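Local coordinates for 3,5-epimerase/4-reductase (Arabidopsis thaliana, PDB 4QQR), which catalyses 3,5-epimerisation of dTDP-4-keto-6-deoxyglucose and the NADPH-dependent reduction that follows, yielding dTDP-L-rhamnose for plant carbohydrate synthesis, at residues L16-T21 with Q50-D55; K183-E188 with P242-K247; L200-P205 with I287-E292; T89-T94 with A149-L154. All coordinates share one frame; numbering follows the deposited sequence.

Interaction 1. Residues L16-T21 with Q50-D55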
loop_
_atom_site.group_PDB
_atom_site.type_symbol
_atom_site.label_atom_id
_atom_site.label_comp_id
_atom_site.label_asym_id
_atom_site.label_seq_id
_atom_site.Cartn_x
_atom_site.Cartn_y
_atom_site.Cartn_z
ATOM N N LEU A 16 18.144 17.638 1.878
ATOM C CA LEU A 16 16.859 17.966 1.286
ATOM C C LEU A 16 15.790 17.513 2.277
ATOM O O LEU A 16 15.780 16.362 2.705
ATOM C CB LEU A 16 16.686 17.292 -0.079
ATOM C CG LEU A 16 15.371 17.558 -0.830
ATOM C CD1 LEU A 16 15.167 19.051 -1.093
ATOM C CD2 LEU A 16 15.306 16.763 -2.145
ATOM N N ILE A 17 14.917 18.431 2.676
ATOM C CA ILE A 17 13.891 18.122 3.662
ATOM C C ILE A 17 12.499 18.345 3.082
ATOM O O ILE A 17 12.249 19.348 2.420
ATOM C CB ILE A 17 14.083 18.961 4.941
ATOM C CG1 ILE A 17 15.472 18.690 5.540
ATOM C CG2 ILE A 17 12.984 18.658 5.944
ATOM C CD1 ILE A 17 15.877 19.645 6.665
ATOM N N TYR A 18 11.597 17.399 3.314
ATOM C CA TYR A 18 10.210 17.563 2.886
ATOM C C TYR A 18 9.284 17.770 4.074
ATOM O O TYR A 18 9.381 17.063 5.072
ATOM C CB TYR A 18 9.757 16.404 1.978
ATOM C CG TYR A 18 10.330 16.542 0.585
ATOM C CD1 TYR A 18 11.544 15.950 0.251
ATOM C CD2 TYR A 18 9.689 17.315 -0.378
ATOM C CE1 TYR A 18 12.089 16.097 -1.016
ATOM C CE2 TYR A 18 10.228 17.475 -1.645
ATOM C CZ TYR A 18 11.426 16.859 -1.959
ATOM O OH TYR A 18 11.965 17.007 -3.214
ATOM N N GLY A 19 8.424 18.781 3.971
ATOM C CA GLY A 19 7.497 19.136 5.033
ATOM C C GLY A 19 7.875 20.335 5.890
ATOM O O GLY A 19 7.895 20.217 7.116
ATOM N N LYS A 20 8.159 21.492 5.286
ATOM C CA LYS A 20 8.417 22.697 6.099
ATOM C C LYS A 20 7.159 23.122 6.860
ATOM O O LYS A 20 7.224 23.633 7.981
ATOM C CB LYS A 20 8.985 23.864 5.269
ATOM C CG LYS A 20 8.018 24.584 4.324
ATOM C CD LYS A 20 8.670 25.825 3.688
ATOM C CE LYS A 20 9.246 26.756 4.764
ATOM N NZ LYS A 20 9.871 28.023 4.240
ATOM N N THR A 21 6.018 22.884 6.226
ATOM C CA THR A 21 4.707 23.114 6.813
ATOM C C THR A 21 4.567 22.508 8.216
ATOM O O THR A 21 3.981 23.123 9.098
ATOM C CB THR A 21 3.616 22.518 5.882
ATOM O OG1 THR A 21 3.408 23.393 4.764
ATOM C CG2 THR A 21 2.298 22.295 6.630
ATOM N N GLN A 50 8.684 14.090 -11.456
ATOM C CA GLN A 50 9.478 15.118 -12.111
ATOM C C GLN A 50 9.670 16.315 -11.175
ATOM O O GLN A 50 10.743 16.909 -11.150
ATOM C CB GLN A 50 8.856 15.510 -13.468
ATOM C CG GLN A 50 9.876 15.878 -14.565
ATOM C CD GLN A 50 10.883 14.759 -14.894
ATOM O OE1 GLN A 50 10.567 13.557 -14.819
ATOM N NE2 GLN A 50 12.102 15.158 -15.270
ATOM N N SER A 51 8.653 16.622 -10.371
ATOM C CA SER A 51 8.765 17.667 -9.345
ATOM C C SER A 51 9.869 17.362 -8.314
ATOM O O SER A 51 10.646 18.252 -7.932
ATOM C CB SER A 51 7.428 17.875 -8.626
ATOM O OG SER A 51 6.352 17.982 -9.545
ATOM N N ILE A 52 9.922 16.104 -7.873
ATOM C CA ILE A 52 10.940 15.626 -6.944
ATOM C C ILE A 52 12.293 15.446 -7.639
ATOM O O ILE A 52 13.338 15.838 -7.085
ATOM C CB ILE A 52 10.530 14.279 -6.315
ATOM C CG1 ILE A 52 9.068 14.316 -5.877
ATOM C CG2 ILE A 52 11.447 13.924 -5.153
ATOM C CD1 ILE A 52 8.789 15.378 -4.877
ATOM N N VAL A 53 12.274 14.861 -8.841
ATOM C CA VAL A 53 13.492 14.700 -9.640
ATOM C C VAL A 53 14.197 16.049 -9.827
ATOM O O VAL A 53 15.428 16.127 -9.801
ATOM C CB VAL A 53 13.225 14.036 -11.030
ATOM C CG1 VAL A 53 14.530 13.814 -11.793
ATOM C CG2 VAL A 53 12.514 12.705 -10.869
ATOM N N ALA A 54 13.407 17.108 -9.981
ATOM C CA ALA A 54 13.936 18.458 -10.160
ATOM C C ALA A 54 14.662 18.965 -8.906
ATOM O O ALA A 54 15.787 19.487 -8.981
ATOM C CB ALA A 54 12.818 19.403 -10.549
ATOM N N ASP A 55 14.003 18.809 -7.762
ATOM C CA ASP A 55 14.595 19.120 -6.474
ATOM C C ASP A 55 15.952 18.444 -6.274
ATOM O O ASP A 55 16.889 19.091 -5.818
ATOM C CB ASP A 55 13.657 18.704 -5.334
ATOM C CG ASP A 55 12.380 19.509 -5.295
ATOM O OD1 ASP A 55 12.087 20.209 -6.285
ATOM O OD2 ASP A 55 11.665 19.436 -4.269
#
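Leu16 begins the contact from strand 14-18. Its CD2 lies 4.1 Å from Asp55 CB, and the two side chains meet at about a right angle. Two residues on, Tyr18 faces the same helix and carries the polar link. CG lies beside the backbone N (chi1 -76°), which carries the ring across to helix 49-59. Its OH donates a hydrogen bond of 2.7 Å to Asp55 OD2. The oxygen is met on its anti side, with the hydroxyl 29° out of the carboxylate plane. The ring and carboxylate planes are nearly parallel, 6° apart. Gly44 N bonds the same OD2, so two bonds grip this buried oxygen and probably limit rotation of the carboxylate. Ile52 packs beside the phenol, with CD1 4.1 Å from Tyr18 CE2 and CG2 3.7 Å from Tyr18 OH. Leu97 of helix 80-103 touches both Tyr18 and Ile52. At Gly19 the strand has ended, and phi is positive. The glycine-rich turn that starts here leads to Trp23 and Ile24, which probably bind NADPH, as in related enzymes. Helix 49-59 is the crossover between parallel strands 38-41 and 63-66, and it packs over strand 14-18 between them, an arrangement characteristic of the Rossmann fold.

Interaction 2. Residues K183-E188 with P242-K247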
loop_
_atom_site.group_PDB
_atom_site.type_symbol
_atom_site.label_atom_id
_atom_site.label_comp_id
_atom_site.label_asym_id
_atom_site.label_seq_id
_atom_site.Cartn_x
_atom_site.Cartn_y
_atom_site.Cartn_z
ATOM N N LYS A 183 -1.737 18.621 24.750
ATOM C CA LYS A 183 -3.020 17.988 24.480
ATOM C C LYS A 183 -3.602 17.515 25.798
ATOM O O LYS A 183 -4.626 18.015 26.257
ATOM C CB LYS A 183 -2.858 16.768 23.565
ATOM C CG LYS A 183 -2.618 17.067 22.092
ATOM C CD LYS A 183 -2.568 15.775 21.296
ATOM C CE LYS A 183 -2.429 16.041 19.817
ATOM N NZ LYS A 183 -2.573 14.772 19.037
ATOM N N ILE A 184 -2.915 16.548 26.397
ATOM C CA ILE A 184 -3.320 15.914 27.645
ATOM C C ILE A 184 -3.493 16.896 28.803
ATOM O O ILE A 184 -4.409 16.753 29.603
ATOM C CB ILE A 184 -2.313 14.827 28.020
ATOM C CG1 ILE A 184 -2.262 13.810 26.891
ATOM C CG2 ILE A 184 -2.687 14.146 29.306
ATOM C CD1 ILE A 184 -3.625 13.343 26.468
ATOM N N ALA A 185 -2.630 17.899 28.885
ATOM C CA ALA A 185 -2.769 18.935 29.909
ATOM C C ALA A 185 -3.997 19.825 29.680
ATOM O O ALA A 185 -4.475 20.494 30.605
ATOM C CB ALA A 185 -1.503 19.795 29.989
ATOM N N ARG A 186 -4.493 19.846 28.447
ATOM C CA ARG A 186 -5.616 20.711 28.104
ATOM C C ARG A 186 -6.927 19.946 28.142
ATOM O O ARG A 186 -7.998 20.523 27.961
ATOM C CB ARG A 186 -5.420 21.363 26.729
ATOM C CG ARG A 186 -5.166 22.864 26.789
ATOM C CD ARG A 186 -3.791 23.234 26.235
ATOM N NE ARG A 186 -3.814 23.538 24.801
ATOM C CZ ARG A 186 -3.079 24.493 24.230
ATOM N NH1 ARG A 186 -2.270 25.238 24.971
ATOM N NH2 ARG A 186 -3.153 24.708 22.919
ATOM N N TYR A 187 -6.849 18.650 28.394
ATOM C CA TYR A 187 -8.053 17.839 28.411
ATOM C C TYR A 187 -8.671 17.775 29.799
ATOM O O TYR A 187 -8.044 18.160 30.789
ATOM C CB TYR A 187 -7.765 16.453 27.829
ATOM C CG TYR A 187 -7.317 16.563 26.382
ATOM C CD1 TYR A 187 -7.702 17.660 25.607
ATOM C CD2 TYR A 187 -6.499 15.596 25.797
ATOM C CE1 TYR A 187 -7.297 17.790 24.300
ATOM C CE2 TYR A 187 -6.090 15.720 24.469
ATOM C CZ TYR A 187 -6.492 16.820 23.734
ATOM O OH TYR A 187 -6.098 16.963 22.425
ATOM N N GLU A 188 -9.916 17.315 29.857
ATOM C CA GLU A 188 -10.693 17.302 31.100
ATOM C C GLU A 188 -10.354 16.058 31.925
ATOM O O GLU A 188 -9.764 16.150 33.015
ATOM C CB GLU A 188 -12.195 17.346 30.770
ATOM C CG GLU A 188 -12.539 16.937 29.313
ATOM C CD GLU A 188 -13.058 15.496 29.179
ATOM O OE1 GLU A 188 -14.157 15.206 29.701
ATOM O OE2 GLU A 188 -12.377 14.658 28.537
ATOM N N PRO A 242 1.522 24.132 39.748
ATOM C CA PRO A 242 1.198 23.394 40.982
ATOM C C PRO A 242 -0.302 23.373 41.270
ATOM O O PRO A 242 -0.794 22.483 41.982
ATOM C CB PRO A 242 1.957 24.170 42.061
ATOM C CG PRO A 242 3.094 24.816 41.327
ATOM C CD PRO A 242 2.505 25.205 39.998
ATOM N N SER A 243 -1.013 24.331 40.682
ATOM C CA SER A 243 -2.450 24.469 40.858
ATOM C C SER A 243 -3.236 23.629 39.862
ATOM O O SER A 243 -4.457 23.759 39.781
ATOM C CB SER A 243 -2.837 25.934 40.717
ATOM O OG SER A 243 -1.832 26.749 41.288
ATOM N N PHE A 244 -2.536 22.762 39.123
ATOM C CA PHE A 244 -3.146 21.960 38.052
ATOM C C PHE A 244 -3.945 20.734 38.517
ATOM O O PHE A 244 -3.532 20.007 39.431
ATOM C CB PHE A 244 -2.087 21.519 37.035
ATOM C CG PHE A 244 -2.646 20.711 35.887
ATOM C CD1 PHE A 244 -2.414 19.342 35.805
ATOM C CD2 PHE A 244 -3.406 21.326 34.890
ATOM C CE1 PHE A 244 -2.922 18.597 34.749
ATOM C CE2 PHE A 244 -3.919 20.596 33.834
ATOM C CZ PHE A 244 -3.680 19.224 33.761
ATOM N N THR A 245 -5.063 20.485 37.838
ATOM C CA THR A 245 -6.013 19.443 38.239
ATOM C C THR A 245 -6.415 18.567 37.063
ATOM O O THR A 245 -6.377 19.015 35.924
ATOM C CB THR A 245 -7.309 20.072 38.814
ATOM O OG1 THR A 245 -8.258 19.042 39.121
ATOM C CG2 THR A 245 -7.937 21.047 37.805
ATOM N N TRP A 246 -6.815 17.327 37.343
ATOM C CA TRP A 246 -7.310 16.425 36.307
ATOM C C TRP A 246 -8.047 15.227 36.908
ATOM O O TRP A 246 -7.726 14.787 38.011
ATOM C CB TRP A 246 -6.170 15.967 35.369
ATOM C CG TRP A 246 -5.234 14.926 35.942
ATOM C CD1 TRP A 246 -5.343 13.571 35.815
ATOM C CD2 TRP A 246 -4.052 15.160 36.720
ATOM N NE1 TRP A 246 -4.310 12.950 36.471
ATOM C CE2 TRP A 246 -3.502 13.902 37.030
ATOM C CE3 TRP A 246 -3.408 16.307 37.184
ATOM C CZ2 TRP A 246 -2.339 13.761 37.786
ATOM C CZ3 TRP A 246 -2.253 16.167 37.935
ATOM C CH2 TRP A 246 -1.732 14.906 38.232
ATOM N N LYS A 247 -9.041 14.708 36.185
ATOM C CA LYS A 247 -9.725 13.475 36.589
ATOM C C LYS A 247 -9.495 12.368 35.565
ATOM O O LYS A 247 -8.986 12.625 34.479
ATOM C CB LYS A 247 -11.226 13.713 36.800
ATOM C CG LYS A 247 -11.562 14.621 37.997
ATOM C CD LYS A 247 -12.994 15.144 37.940
ATOM C CE LYS A 247 -13.243 15.923 36.651
ATOM N NZ LYS A 247 -12.124 16.861 36.327
#
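Glu188 and Trp246 bring the two backbones nearest, with their CA atoms 6.3 Å apart. Residues 183-188 include the C-terminal part of helix 180-186 and the chain that follows it. Residues 242-247 follow helix 229-239 and become extended from Phe244 onward. The touching parts run in roughly the same sense, 44° apart from end to end. Glu188 O is 3.6 Å from Lys247 N, which is too far for a hydrogen bond, so the backbones only converge here.

The side-chain contact centres on Phe244. Its CG is anti to the backbone N (chi1 -179°), and the ring reaches Ala185. The carbonyl of Ala185 meets the ring at its edge, near the ring plane, with O 3.3 Å from Phe244 CE2. Such an edge carries a slight positive charge and probably suits the oxygen. Ala185 CB adds an apolar touch to Phe244 CZ at 4.4 Å. Tyr236 of helix 229-239 makes a T-shaped (edge-to-face) stack with the same ring. Trp246 turns its indole away from residues 183-188, toward Leu233 and Val190, and its NE1 bonds Asn230 OD1. Lys247 folds back through bends at chi3 and chi4, which brings NZ to 4.1 Å from Glu188 O, a loose approach at the protein surface, with no hydrogen bond.

Strand 189-190 follows directly after Glu188 and pairs in parallel with strand 247-248. A short parallel pair of this kind, beside helices, is typical of the smaller C-terminal region of extended short-chain dehydrogenases/reductases.

Interaction 3. Residues L200-P205 with I287-E292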
loop_
_atom_site.group_PDB
_atom_site.type_symbol
_atom_site.label_atom_id
_atom_site.label_comp_id
_atom_site.label_asym_id
_atom_site.label_seq_id
_atom_site.Cartn_x
_atom_site.Cartn_y
_atom_site.Cartn_z
ATOM N N LEU A 200 11.080 14.685 20.967
ATOM C CA LEU A 200 11.651 15.274 19.745
ATOM C C LEU A 200 12.949 16.053 19.973
ATOM O O LEU A 200 13.845 16.013 19.145
ATOM C CB LEU A 200 10.639 16.177 19.040
ATOM C CG LEU A 200 9.359 15.521 18.533
ATOM C CD1 LEU A 200 8.443 16.566 17.910
ATOM C CD2 LEU A 200 9.679 14.384 17.551
ATOM N N ASP A 201 13.039 16.762 21.094
ATOM C CA ASP A 201 14.213 17.571 21.408
ATOM C C ASP A 201 15.478 16.729 21.522
ATOM O O ASP A 201 16.550 17.173 21.118
ATOM C CB ASP A 201 13.995 18.344 22.712
ATOM C CG ASP A 201 12.965 19.437 22.571
ATOM O OD1 ASP A 201 13.360 20.620 22.602
ATOM O OD2 ASP A 201 11.763 19.113 22.419
ATOM N N GLU A 202 15.356 15.529 22.090
ATOM C CA GLU A 202 16.478 14.591 22.143
ATOM C C GLU A 202 16.619 13.754 20.860
ATOM O O GLU A 202 17.724 13.585 20.343
ATOM C CB GLU A 202 16.360 13.665 23.348
ATOM C CG GLU A 202 17.482 12.646 23.419
ATOM C CD GLU A 202 17.306 11.671 24.572
ATOM O OE1 GLU A 202 16.183 11.613 25.122
ATOM O OE2 GLU A 202 18.282 10.972 24.936
ATOM N N LEU A 203 15.490 13.252 20.358
ATOM C CA LEU A 203 15.490 12.257 19.291
ATOM C C LEU A 203 15.716 12.835 17.885
ATOM O O LEU A 203 16.365 12.202 17.038
ATOM C CB LEU A 203 14.202 11.430 19.324
ATOM C CG LEU A 203 14.266 10.047 19.981
ATOM C CD1 LEU A 203 15.495 9.298 19.488
ATOM C CD2 LEU A 203 14.282 10.169 21.476
ATOM N N LEU A 204 15.201 14.035 17.636
ATOM C CA LEU A 204 15.426 14.676 16.342
ATOM C C LEU A 204 16.899 14.929 16.017
ATOM O O LEU A 204 17.333 14.685 14.899
ATOM C CB LEU A 204 14.585 15.942 16.165
ATOM C CG LEU A 204 13.124 15.648 15.829
ATOM C CD1 LEU A 204 12.384 16.889 15.346
ATOM C CD2 LEU A 204 13.059 14.545 14.790
ATOM N N PRO A 205 17.676 15.412 16.989
ATOM C CA PRO A 205 19.115 15.468 16.696
ATOM C C PRO A 205 19.722 14.115 16.291
ATOM O O PRO A 205 20.470 14.055 15.316
ATOM C CB PRO A 205 19.707 15.977 18.013
ATOM C CG PRO A 205 18.620 16.841 18.553
ATOM C CD PRO A 205 17.340 16.144 18.224
ATOM N N ILE A 287 12.308 14.961 32.062
ATOM C CA ILE A 287 12.838 15.900 33.054
ATOM C C ILE A 287 13.860 16.863 32.457
ATOM O O ILE A 287 13.754 18.080 32.611
ATOM C CB ILE A 287 13.496 15.182 34.276
ATOM C CG1 ILE A 287 12.437 14.512 35.158
ATOM C CG2 ILE A 287 14.314 16.162 35.092
ATOM C CD1 ILE A 287 11.209 15.378 35.400
ATOM N N LYS A 288 14.842 16.299 31.764
ATOM C CA LYS A 288 15.993 17.052 31.302
ATOM C C LYS A 288 15.691 17.950 30.105
ATOM O O LYS A 288 16.220 19.062 30.008
ATOM C CB LYS A 288 17.140 16.096 30.971
ATOM C CG LYS A 288 18.221 16.723 30.119
ATOM C CD LYS A 288 19.286 15.723 29.725
ATOM C CE LYS A 288 20.473 16.442 29.088
ATOM N NZ LYS A 288 20.968 17.553 29.976
ATOM N N PHE A 289 14.838 17.485 29.200
ATOM C CA PHE A 289 14.627 18.208 27.948
ATOM C C PHE A 289 13.368 19.032 27.948
ATOM O O PHE A 289 13.269 20.020 27.210
ATOM C CB PHE A 289 14.583 17.252 26.755
ATOM C CG PHE A 289 15.901 16.632 26.429
ATOM C CD1 PHE A 289 16.816 17.309 25.633
ATOM C CD2 PHE A 289 16.228 15.375 26.915
ATOM C CE1 PHE A 289 18.030 16.739 25.330
ATOM C CE2 PHE A 289 17.439 14.798 26.614
ATOM C CZ PHE A 289 18.344 15.470 25.823
ATOM N N VAL A 290 12.395 18.620 28.754
ATOM C CA VAL A 290 11.077 19.238 28.670
ATOM C C VAL A 290 10.730 20.063 29.902
ATOM O O VAL A 290 10.492 21.264 29.792
ATOM C CB VAL A 290 9.974 18.202 28.352
ATOM C CG1 VAL A 290 8.619 18.877 28.285
ATOM C CG2 VAL A 290 10.289 17.500 27.034
ATOM N N PHE A 291 10.735 19.429 31.070
ATOM C CA PHE A 291 10.241 20.063 32.294
ATOM C C PHE A 291 11.217 21.013 33.025
ATOM O O PHE A 291 10.826 22.118 33.406
ATOM C CB PHE A 291 9.690 19.002 33.243
ATOM C CG PHE A 291 8.456 18.310 32.723
ATOM C CD1 PHE A 291 7.271 19.013 32.560
ATOM C CD2 PHE A 291 8.475 16.957 32.408
ATOM C CE1 PHE A 291 6.130 18.378 32.088
ATOM C CE2 PHE A 291 7.329 16.321 31.938
ATOM C CZ PHE A 291 6.161 17.036 31.774
ATOM N N GLU A 292 12.465 20.594 33.231
ATOM C CA GLU A 292 13.455 21.459 33.890
ATOM C C GLU A 292 13.752 22.798 33.185
ATOM O O GLU A 292 13.877 23.823 33.855
ATOM C CB GLU A 292 14.760 20.716 34.194
ATOM C CG GLU A 292 14.727 19.932 35.486
ATOM C CD GLU A 292 16.025 19.184 35.739
ATOM O OE1 GLU A 292 16.923 19.276 34.872
ATOM O OE2 GLU A 292 16.149 18.503 36.790
#
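Glu202 OE1, at the end of a side chain lying over Phe289, is hydrogen-bonded by Ser285 OG and more weakly by Asn223 ND2. The other oxygen, OE2, takes the backbone N of Met280. These bonds hold the buried carboxylate in place and probably stabilise its negative charge. Its plane is 21° from that of the Phe289 ring, and OE1 lies 3.7 Å from Phe289 CE2. CG is anti to the backbone N (chi1 178°) and the chain is extended, which carries the carboxylate past the ring. The two side chains cross at about a right angle. Glu202 CB sits over one face in a CH-pi contact, 3.7 Å from the centroid of the Phe289 ring and 17° off the normal. On the opposite face lies Lys288 CG, so aliphatic carbons flank the ring on both sides.

This joins two parts of an extended short-chain reductase fold. Helix 200-212, which leads into strand 217-220 of the Rossmann sheet and packs on helix 23-34, meets helix 282-291, which leans on helices 180-186 and 229-239 near the C-terminus.

Asp201 touches the ring more lightly, its CB being 4.2 Å from Phe289 CD1. Its OD2 is bonded to Ser172 N. The Asp201 side chain lies about 7 Å from that of Trp23, which probably binds NADPH.

Interaction 4. Residues T89-T94 with A149-L154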
loop_
_atom_site.group_PDB
_atom_site.type_symbol
_atom_site.label_atom_id
_atom_site.label_comp_id
_atom_site.label_asym_id
_atom_site.label_seq_id
_atom_site.Cartn_x
_atom_site.Cartn_y
_atom_site.Cartn_z
ATOM N N THR A 89 -0.341 11.264 -0.810
ATOM C CA THR A 89 0.880 11.772 -0.224
ATOM C C THR A 89 1.657 10.753 0.612
ATOM O O THR A 89 2.879 10.692 0.511
ATOM C CB THR A 89 0.671 13.116 0.546
ATOM O OG1 THR A 89 1.728 13.298 1.499
ATOM C CG2 THR A 89 -0.611 13.124 1.286
ATOM N N ASN A 90 0.974 9.950 1.423
ATOM C CA ASN A 90 1.679 9.050 2.349
ATOM C C ASN A 90 1.973 7.683 1.749
ATOM O O ASN A 90 2.851 6.967 2.221
ATOM C CB ASN A 90 0.887 8.857 3.647
ATOM C CG ASN A 90 0.852 10.102 4.513
ATOM O OD1 ASN A 90 1.003 11.226 4.025
ATOM N ND2 ASN A 90 0.659 9.906 5.811
ATOM N N VAL A 91 1.203 7.313 0.733
ATOM C CA VAL A 91 1.482 6.117 -0.022
ATOM C C VAL A 91 2.226 6.474 -1.315
ATOM O O VAL A 91 3.444 6.312 -1.390
ATOM C CB VAL A 91 0.200 5.289 -0.297
ATOM C CG1 VAL A 91 0.541 4.027 -1.028
ATOM C CG2 VAL A 91 -0.480 4.924 1.003
ATOM N N ALA A 92 1.517 6.985 -2.318
ATOM C CA ALA A 92 2.129 7.133 -3.652
ATOM C C ALA A 92 3.287 8.107 -3.652
ATOM O O ALA A 92 4.285 7.883 -4.328
ATOM C CB ALA A 92 1.088 7.509 -4.747
ATOM N N GLY A 93 3.154 9.183 -2.892
ATOM C CA GLY A 93 4.213 10.165 -2.817
ATOM C C GLY A 93 5.449 9.693 -2.066
ATOM O O GLY A 93 6.567 9.923 -2.521
ATOM N N THR A 94 5.254 9.050 -0.915
ATOM C CA THR A 94 6.363 8.477 -0.157
ATOM C C THR A 94 7.070 7.361 -0.945
ATOM O O THR A 94 8.310 7.257 -0.941
ATOM C CB THR A 94 5.875 7.877 1.168
ATOM O OG1 THR A 94 4.923 8.754 1.768
ATOM C CG2 THR A 94 7.018 7.679 2.121
ATOM N N ALA A 149 0.973 0.997 8.074
ATOM C CA ALA A 149 1.566 -0.339 8.049
ATOM C C ALA A 149 1.946 -0.795 6.626
ATOM O O ALA A 149 3.075 -1.244 6.411
ATOM C CB ALA A 149 0.662 -1.364 8.718
ATOM N N MET A 150 1.008 -0.682 5.677
ATOM C CA MET A 150 1.255 -0.977 4.255
ATOM C C MET A 150 2.513 -0.311 3.702
ATOM O O MET A 150 3.401 -0.991 3.166
ATOM C CB MET A 150 0.066 -0.563 3.377
ATOM C CG MET A 150 -1.244 -1.276 3.694
ATOM S SD MET A 150 -2.545 -0.921 2.496
ATOM C CE MET A 150 -3.739 -2.206 2.886
ATOM N N VAL A 151 2.581 1.018 3.826
ATOM C CA VAL A 151 3.756 1.772 3.372
ATOM C C VAL A 151 5.005 1.286 4.070
ATOM O O VAL A 151 6.019 1.038 3.410
ATOM C CB VAL A 151 3.619 3.303 3.573
ATOM C CG1 VAL A 151 4.929 4.002 3.246
ATOM C CG2 VAL A 151 2.500 3.844 2.704
ATOM N N GLU A 152 4.938 1.122 5.390
ATOM C CA GLU A 152 6.109 0.652 6.116
ATOM C C GLU A 152 6.580 -0.702 5.602
ATOM O O GLU A 152 7.772 -0.909 5.413
ATOM C CB GLU A 152 5.881 0.570 7.621
ATOM C CG GLU A 152 7.144 0.101 8.326
ATOM C CD GLU A 152 6.991 -0.063 9.830
ATOM O OE1 GLU A 152 7.352 0.890 10.574
ATOM O OE2 GLU A 152 6.545 -1.160 10.267
ATOM N N GLU A 153 5.652 -1.620 5.378
ATOM C CA GLU A 153 6.023 -2.925 4.861
ATOM C C GLU A 153 6.671 -2.799 3.476
ATOM O O GLU A 153 7.694 -3.424 3.201
ATOM C CB GLU A 153 4.809 -3.860 4.809
ATOM C CG GLU A 153 5.101 -5.229 4.181
ATOM C CD GLU A 153 5.505 -6.297 5.193
ATOM O OE1 GLU A 153 5.670 -5.973 6.400
ATOM O OE2 GLU A 153 5.644 -7.480 4.780
ATOM N N LEU A 154 6.080 -1.976 2.617
ATOM C CA LEU A 154 6.636 -1.721 1.290
ATOM C C LEU A 154 8.030 -1.101 1.335
ATOM O O LEU A 154 8.924 -1.505 0.584
ATOM C CB LEU A 154 5.693 -0.842 0.469
ATOM C CG LEU A 154 4.373 -1.535 0.153
ATOM C CD1 LEU A 154 3.351 -0.549 -0.378
ATOM C CD2 LEU A 154 4.623 -2.684 -0.821
#
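Val91 and Val151 form the apolar centre of this helix pair. Their CG2 methyls meet at 3.6 Å, and the CA atoms of the two residues are 6.0 Å apart. In Val151 CG1 is anti to the backbone N (chi1 173°), which leaves CG2 beside the N and directed at Val91. The other methyl of Val151, CG1, faces Thr94 CG2 more distantly, at 4.4 Å.

One further contact is between a methyl and the backbone. Asn90 O lies 3.2 Å from Val151 CG2. Val151 thus meets three residues: CG2 reaches Val91 and the Asn90 carbonyl, and CG1 looks toward Thr94. Residues 89-93 form a wider pi-type turn, in which Thr94 N reaches Thr89 O by a weak bond of 3.2 Å.

Between subunits the packing is largely apolar. Val91 touches Leu95 of the second subunit, Met150 touches its Leu154, and Leu154 touches its Met150. Two helices from each subunit therefore come together, as in the four-helix dimer interface of many short-chain dehydrogenases/reductases.

The segments 89-94 and 149-154 run 23° apart, with axes 9.8 Å from each other at closest approach. Both helices flank the parallel sheet. Helix 80-103 leads from the region after strand 63-66 to strand 107-113, and helix 143-155 precedes strand 161-166. On its other side helix 80-103 meets Ile52 of helix 49-59, so it lies between helices 49-59 and 143-155.

Interactions 1 and 4 belong to the Rossmann half and have centres 17 Å apart. Helix 80-103 joins them: it carries one side of interaction 4, and its Leu97 packs on Tyr18 and Ile52 of interaction 1. Interaction 4 also faces the second subunit. Both close before residue 183. The segments of interactions 2 and 3 then alternate along the chain, with centres 21 Å apart. Helices 180-186 and 229-239 bridge these two, because residues of interaction 3 pack on both. Interactions 1 and 2 lie on opposite sides of the chain's centre, their centres 39 Å apart. This alternation means the C-terminal region is built from interleaved parts of the chain, and helix 200-212 connects it to the nucleotide-binding fold.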